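PDB 6I8F: EH1AB1 from Metagenome, which hydrolyses esters and probably works as a serine hydrolase of the alpha/beta hydrolase fold. Local coordinates for residues 15-24 against 294-302. Numbering follows the deposited sequence.
Sequences MLLPETRNLL and NYPGTIHGF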
loop_
_atom_site.group_PDB
_atom_site.type_symbol
_atom_site.label_atom_id
_atom_site.label_comp_id
_atom_site.label_asym_id
_atom_site.label_seq_id
_atom_site.Cartn_x
_atom_site.Cartn_y
_atom_site.Cartn_z
ATOM N N MET A 15 16.940 -4.023 16.292
ATOM C CA MET A 15 15.999 -3.386 15.311
ATOM C C MET A 15 16.117 -4.025 13.915
ATOM O O MET A 15 15.120 -4.127 13.211
ATOM C CB MET A 15 16.262 -1.881 15.204
ATOM C CG MET A 15 17.622 -1.530 14.637
ATOM S SD MET A 15 17.797 0.230 14.294
ATOM C CE MET A 15 16.636 0.401 12.940
ATOM N N LEU A 16 17.330 -4.429 13.512
ATOM C CA LEU A 16 17.587 -4.975 12.178
ATOM C C LEU A 16 17.140 -6.435 12.123
ATOM O O LEU A 16 17.328 -7.183 13.083
ATOM C CB LEU A 16 19.080 -4.879 11.859
ATOM C CG LEU A 16 19.657 -3.469 11.834
ATOM C CD1 LEU A 16 21.169 -3.501 11.975
ATOM C CD2 LEU A 16 19.241 -2.757 10.559
ATOM N N LEU A 17 16.569 -6.830 10.981
ATOM C CA LEU A 17 16.222 -8.210 10.742
ATOM C C LEU A 17 17.497 -9.042 10.631
ATOM O O LEU A 17 18.537 -8.550 10.195
ATOM C CB LEU A 17 15.401 -8.321 9.455
ATOM C CG LEU A 17 14.011 -7.691 9.480
ATOM C CD1 LEU A 17 13.449 -7.604 8.065
ATOM C CD2 LEU A 17 13.081 -8.493 10.378
ATOM N N PRO A 18 17.444 -10.342 10.986
ATOM C CA PRO A 18 18.583 -11.241 10.797
ATOM C C PRO A 18 19.258 -11.138 9.419
ATOM O O PRO A 18 20.482 -10.987 9.357
ATOM C CB PRO A 18 17.961 -12.630 11.002
ATOM C CG PRO A 18 16.831 -12.384 11.975
ATOM C CD PRO A 18 16.293 -11.010 11.615
ATOM N N GLU A 19 18.475 -11.210 8.330
ATOM C CA GLU A 19 19.051 -11.181 6.959
ATOM C C GLU A 19 19.800 -9.860 6.730
ATOM O O GLU A 19 20.816 -9.819 6.041
ATOM C CB GLU A 19 17.982 -11.427 5.887
ATOM C CG GLU A 19 16.920 -10.327 5.767
ATOM C CD GLU A 19 15.958 -10.503 4.600
ATOM O OE1 GLU A 19 15.873 -11.641 4.081
ATOM O OE2 GLU A 19 15.330 -9.492 4.175
ATOM N N THR A 20 19.293 -8.775 7.315
ATOM C CA THR A 20 19.912 -7.468 7.190
ATOM C C THR A 20 21.272 -7.463 7.905
ATOM O O THR A 20 22.287 -7.101 7.317
ATOM C CB THR A 20 19.000 -6.355 7.727
ATOM O OG1 THR A 20 17.679 -6.527 7.206
ATOM C CG2 THR A 20 19.519 -4.982 7.367
ATOM N N ARG A 21 21.262 -7.835 9.184
ATOM C CA ARG A 21 22.482 -7.998 10.004
ATOM C C ARG A 21 23.503 -8.873 9.256
ATOM O O ARG A 21 24.673 -8.515 9.158
ATOM C CB ARG A 21 22.135 -8.608 11.365
ATOM C CG ARG A 21 22.577 -7.760 12.549
ATOM C CD ARG A 21 21.965 -8.190 13.874
ATOM N NE ARG A 21 20.504 -8.241 13.868
ATOM C CZ ARG A 21 19.782 -9.311 14.195
ATOM N NH1 ARG A 21 20.381 -10.439 14.541
ATOM N NH2 ARG A 21 18.464 -9.251 14.191
ATOM N N ASN A 22 23.040 -10.014 8.730
ATOM C CA ASN A 22 23.897 -10.949 8.000
ATOM C C ASN A 22 24.565 -10.228 6.826
ATOM O O ASN A 22 25.776 -10.384 6.628
ATOM C CB ASN A 22 23.152 -12.201 7.536
ATOM C CG ASN A 22 22.848 -13.154 8.673
ATOM O OD1 ASN A 22 23.416 -13.035 9.760
ATOM N ND2 ASN A 22 21.946 -14.094 8.439
ATOM N N LEU A 23 23.798 -9.433 6.069
ATOM C CA LEU A 23 24.374 -8.723 4.923
ATOM C C LEU A 23 25.407 -7.690 5.397
ATOM O O LEU A 23 26.446 -7.505 4.755
ATOM C CB LEU A 23 23.293 -8.027 4.090
ATOM C CG LEU A 23 23.838 -7.274 2.877
ATOM C CD1 LEU A 23 24.556 -8.228 1.926
ATOM C CD2 LEU A 23 22.745 -6.518 2.136
ATOM N N LEU A 24 25.086 -6.971 6.475
ATOM C CA LEU A 24 25.979 -5.927 6.985
ATOM C C LEU A 24 27.292 -6.558 7.474
ATOM O O LEU A 24 28.362 -5.994 7.243
ATOM C CB LEU A 24 25.280 -5.140 8.097
ATOM C CG LEU A 24 24.097 -4.280 7.657
ATOM C CD1 LEU A 24 23.500 -3.555 8.851
ATOM C CD2 LEU A 24 24.493 -3.286 6.576
ATOM N N ASN A 294 6.329 1.458 5.121
ATOM C CA ASN A 294 7.629 1.400 5.731
ATOM C C ASN A 294 7.983 -0.068 5.965
ATOM O O ASN A 294 7.171 -0.821 6.519
ATOM C CB ASN A 294 7.708 2.200 7.035
ATOM C CG ASN A 294 9.101 2.175 7.633
ATOM O OD1 ASN A 294 9.301 1.657 8.728
ATOM N ND2 ASN A 294 10.077 2.681 6.907
ATOM N N TYR A 295 9.187 -0.454 5.520
ATOM C CA TYR A 295 9.745 -1.795 5.738
ATOM C C TYR A 295 10.753 -1.702 6.886
ATOM O O TYR A 295 11.902 -1.335 6.665
ATOM C CB TYR A 295 10.374 -2.362 4.456
ATOM C CG TYR A 295 9.390 -3.055 3.545
ATOM C CD1 TYR A 295 8.373 -2.347 2.924
ATOM C CD2 TYR A 295 9.440 -4.425 3.326
ATOM C CE1 TYR A 295 7.435 -2.976 2.114
ATOM C CE2 TYR A 295 8.516 -5.068 2.512
ATOM C CZ TYR A 295 7.507 -4.337 1.905
ATOM O OH TYR A 295 6.572 -4.943 1.122
ATOM N N PRO A 296 10.359 -1.999 8.147
ATOM C CA PRO A 296 11.283 -1.876 9.273
ATOM C C PRO A 296 12.405 -2.921 9.175
ATOM O O PRO A 296 12.230 -3.983 8.568
ATOM C CB PRO A 296 10.411 -2.106 10.516
ATOM C CG PRO A 296 9.215 -2.896 9.999
ATOM C CD PRO A 296 9.026 -2.470 8.557
ATOM N N GLY A 297 13.551 -2.601 9.766
ATOM C CA GLY A 297 14.623 -3.583 9.965
ATOM C C GLY A 297 15.388 -3.922 8.691
ATOM O O GLY A 297 16.132 -4.889 8.686
ATOM N N THR A 298 15.218 -3.142 7.614
ATOM C CA THR A 298 16.017 -3.322 6.398
ATOM C C THR A 298 16.644 -1.978 6.022
ATOM O O THR A 298 16.353 -0.951 6.648
ATOM C CB THR A 298 15.209 -3.937 5.245
ATOM O OG1 THR A 298 16.128 -4.341 4.223
ATOM C CG2 THR A 298 14.164 -2.996 4.688
ATOM N N ILE A 299 17.481 -2.002 4.979
ATOM C CA ILE A 299 18.373 -0.910 4.662
ATOM C C ILE A 299 18.065 -0.371 3.268
ATOM O O ILE A 299 17.501 -1.062 2.435
ATOM C CB ILE A 299 19.847 -1.367 4.733
ATOM C CG1 ILE A 299 20.109 -2.570 3.824
ATOM C CG2 ILE A 299 20.250 -1.633 6.175
ATOM C CD1 ILE A 299 21.567 -2.964 3.724
ATOM N N HIS A 300 18.545 0.849 3.027
ATOM C CA HIS A 300 18.555 1.440 1.722
ATOM C C HIS A 300 19.218 0.467 0.734
ATOM O O HIS A 300 20.278 -0.087 1.020
ATOM C CB HIS A 300 19.277 2.788 1.768
ATOM C CG HIS A 300 19.006 3.633 0.577
ATOM N ND1 HIS A 300 17.842 4.390 0.458
ATOM C CD2 HIS A 300 19.717 3.817 -0.559
ATOM C CE1 HIS A 300 17.867 5.019 -0.705
ATOM N NE2 HIS A 300 19.015 4.686 -1.347
ATOM N N GLY A 301 18.577 0.275 -0.423
ATOM C CA GLY A 301 19.069 -0.619 -1.480
ATOM C C GLY A 301 18.360 -1.962 -1.518
ATOM O O GLY A 301 18.511 -2.688 -2.491
ATOM N N PHE A 302 17.580 -2.302 -0.478
ATOM C CA PHE A 302 17.070 -3.671 -0.306
ATOM C C PHE A 302 16.155 -4.100 -1.469
ATOM O O PHE A 302 15.998 -5.282 -1.705
ATOM C CB PHE A 302 16.364 -3.828 1.044
ATOM C CG PHE A 302 14.934 -3.347 1.130
ATOM C CD1 PHE A 302 14.633 -2.004 1.302
ATOM C CD2 PHE A 302 13.885 -4.254 1.114
ATOM C CE1 PHE A 302 13.314 -1.577 1.407
ATOM C CE2 PHE A 302 12.569 -3.826 1.218
ATOM C CZ PHE A 302 12.286 -2.488 1.377
HETATM O O HOH W 1 16.073 -6.986 4.914
#
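Thr20 splits its two branches between polar and apolar work on segment 294-302: with chi1 at -47°, OG1 lies beside its own backbone N and reaches Gly297 O, while CG2, anti to that N, faces Ile299. The hydrogen bond from Thr20 OG1 to Gly297 O is 2.7 Å long and lies in the carbonyl plane. Gly297 O also takes the amide of Leu17, the N-cap residue of helix 18-32, in a nearly straight bond (Leu17 N to Gly297 O 3.0 Å, 173° at the hydrogen) aimed at a lone pair. Thr20 OG1 in turn accepts from a water 2.8 Å away, which also donates to Glu19 OE2 and hydrogen-bonds Thr298 OG1. Glu19 itself is held by the backbone amides of Ser310 and Gln311. On the other branch, Thr20 CG2 packs on Ile299 CG2 at 3.6 Å, and Ile299 CD1 meets the CD2 methyls of Leu23 and Leu24. A valine at Thr20 would probably leave Gly297 O with only the Leu17 amide as donor from segment 15-24 and the water without one of its two acceptors. Gly297 sits at the corner of the type II turn from Tyr295 to Thr298, just ahead of His300, the probable catalytic histidine, which is hydrogen-bonded through NE2 to Ser175 OG and through ND1 to Asp270 OD2. The doubly gripped carbonyl, with the water and the Glu19 carboxylate, thus fixes the start of helix 18-32 against the chain entering the probable triad.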